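Putative ring-cleaving dioxygenase MhqO (Bacillus subtilis subsp. subtilis, PDB 3OAJ) probably acts as an iron-dependent ring-cleaving dioxygenase of the extradiol family that may contribute to the breakdown and detoxification of aromatic compounds. Local coordinates at residues A[27-31]-A[95-99]. Residues are numbered along the deposited sequence; the frame is centred on the assembly and turned at random.
Sequences AGVLG and WEKRL
In the last turn of helix 19-29, two backbone carbonyls, Gly28 O and Val29 O, accept hydrogen bonds from Arg98 of helix 92-101. Arg98 uses two N-H groups of one edge of its guanidinium. Arg98 NE donates to Val29 O at 2.7 Å, nearly straight at 171°. This oxygen lies close to the guanidinium plane and takes the hydrogen on a lone pair. Arg98 NH2 donates to Gly28 O at 2.9 Å, but this bond is bent, with an N-H...O angle of 135°. With CG anti to the backbone N (chi1 -179°) and the chain extended from CG to NE, Arg98 carries its guanidinium from helix 92-101 to the two carbonyls. The partial negative charge of these oxygens would suit the guanidinium.

The two helices belong to the first vicinal oxygen chelate (VOC) domain, built from paired βαβββ modules. Each helix follows the first strand of its module, 9-16 or 79-87, and those strands lie in different sheets. The contact therefore joins the two modules, away from the metal site.

Trp95 lies beside the same turn. Trp95 CZ3 is 3.5 Å from Val29 O, which sits at the ring edge near its plane. Trp95 CH2 comes within 3.4 Å of Leu30 O. The side chain of Leu30 crosses that of Trp95 at about a right angle, with Leu30 CD2 3.9 Å from Trp95 CZ3. Trp95 NE1 is hydrogen-bonded to Val149 O, which helps fix the indole. Val29 CG1 touches Leu99 CD2 at 4.2 Å. Beyond this pair, Leu99 packs on Val117 and Phe119 of strand 114-120, while Leu30 rests on Leu127 of strand 126-131.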
loop_
_atom_site.group_PDB
_atom_site.type_symbol
_atom_site.label_atom_id
_atom_site.label_comp_id
_atom_site.label_asym_id
_atom_site.label_seq_id
_atom_site.Cartn_x
_atom_site.Cartn_y
_atom_site.Cartn_z
ATOM N N ALA A 27 -11.209 7.526 -1.084
ATOM C CA ALA A 27 -11.439 8.780 -1.822
ATOM C C ALA A 27 -12.217 9.793 -0.984
ATOM O O ALA A 27 -11.778 10.936 -0.822
ATOM C CB ALA A 27 -12.162 8.514 -3.153
ATOM N N GLY A 28 -13.363 9.382 -0.450
ATOM C CA GLY A 28 -14.249 10.285 0.290
ATOM C C GLY A 28 -13.643 10.889 1.548
ATOM O O GLY A 28 -13.698 12.104 1.762
ATOM N N VAL A 29 -13.071 10.046 2.397
ATOM C CA VAL A 29 -12.504 10.530 3.662
ATOM C C VAL A 29 -11.029 10.931 3.497
ATOM O O VAL A 29 -10.643 12.055 3.845
ATOM C CB VAL A 29 -12.701 9.480 4.788
ATOM C CG1 VAL A 29 -12.046 9.941 6.089
ATOM C CG2 VAL A 29 -14.200 9.241 5.013
ATOM N N LEU A 30 -10.221 10.040 2.926
ATOM C CA LEU A 30 -8.780 10.270 2.858
ATOM C C LEU A 30 -8.358 11.127 1.669
ATOM O O LEU A 30 -7.213 11.582 1.618
ATOM C CB LEU A 30 -7.982 8.956 2.905
ATOM C CG LEU A 30 -8.154 8.132 4.190
ATOM C CD1 LEU A 30 -7.179 6.987 4.184
ATOM C CD2 LEU A 30 -7.947 8.983 5.430
ATOM N N GLY A 31 -9.271 11.336 0.719
ATOM C CA GLY A 31 -9.010 12.230 -0.399
ATOM C C GLY A 31 -8.073 11.696 -1.465
ATOM O O GLY A 31 -7.626 12.474 -2.309
ATOM N N TRP A 95 -6.722 16.349 10.046
ATOM C CA TRP A 95 -7.115 14.946 9.983
ATOM C C TRP A 95 -7.885 14.478 11.196
ATOM O O TRP A 95 -8.862 13.730 11.056
ATOM C CB TRP A 95 -5.880 14.089 9.697
ATOM C CG TRP A 95 -5.459 14.348 8.298
ATOM C CD1 TRP A 95 -4.417 15.140 7.867
ATOM C CD2 TRP A 95 -6.137 13.906 7.115
ATOM N NE1 TRP A 95 -4.401 15.190 6.498
ATOM C CE2 TRP A 95 -5.451 14.458 6.007
ATOM C CE3 TRP A 95 -7.280 13.113 6.884
ATOM C CZ2 TRP A 95 -5.847 14.215 4.679
ATOM C CZ3 TRP A 95 -7.676 12.882 5.573
ATOM C CH2 TRP A 95 -6.954 13.418 4.488
ATOM N N GLU A 96 -7.481 14.946 12.376
ATOM C CA GLU A 96 -8.198 14.584 13.591
ATOM C C GLU A 96 -9.634 15.100 13.540
ATOM O O GLU A 96 -10.575 14.333 13.797
ATOM C CB GLU A 96 -7.457 15.083 14.830
ATOM C CG GLU A 96 -6.188 14.286 15.091
ATOM C CD GLU A 96 -5.270 14.876 16.141
ATOM O OE1 GLU A 96 -5.333 16.090 16.417
ATOM O OE2 GLU A 96 -4.438 14.111 16.659
ATOM N N LYS A 97 -9.803 16.379 13.186
ATOM C CA LYS A 97 -11.158 16.966 13.114
ATOM C C LYS A 97 -11.986 16.308 11.995
ATOM O O LYS A 97 -13.196 16.093 12.146
ATOM C CB LYS A 97 -11.133 18.498 12.959
ATOM C CG LYS A 97 -10.514 19.258 14.122
ATOM C CD LYS A 97 -11.237 19.082 15.428
ATOM C CE LYS A 97 -10.666 20.053 16.465
ATOM N NZ LYS A 97 -11.583 20.212 17.613
ATOM N N ARG A 98 -11.332 15.969 10.888
ATOM C CA ARG A 98 -12.007 15.302 9.782
ATOM C C ARG A 98 -12.466 13.897 10.172
ATOM O O ARG A 98 -13.605 13.516 9.888
ATOM C CB ARG A 98 -11.120 15.290 8.541
ATOM C CG ARG A 98 -11.756 14.633 7.319
ATOM C CD ARG A 98 -10.902 14.882 6.059
ATOM N NE ARG A 98 -11.574 14.419 4.851
ATOM C CZ ARG A 98 -12.497 15.110 4.189
ATOM N NH1 ARG A 98 -12.869 16.323 4.617
ATOM N NH2 ARG A 98 -13.047 14.581 3.096
ATOM N N LEU A 99 -11.594 13.114 10.812
ATOM C CA LEU A 99 -12.021 11.797 11.317
ATOM C C LEU A 99 -13.203 11.883 12.284
ATOM O O LEU A 99 -14.127 11.048 12.230
ATOM C CB LEU A 99 -10.848 11.035 11.940
ATOM C CG LEU A 99 -9.742 10.591 10.978
ATOM C CD1 LEU A 99 -8.596 10.004 11.767
ATOM C CD2 LEU A 99 -10.230 9.610 9.885
#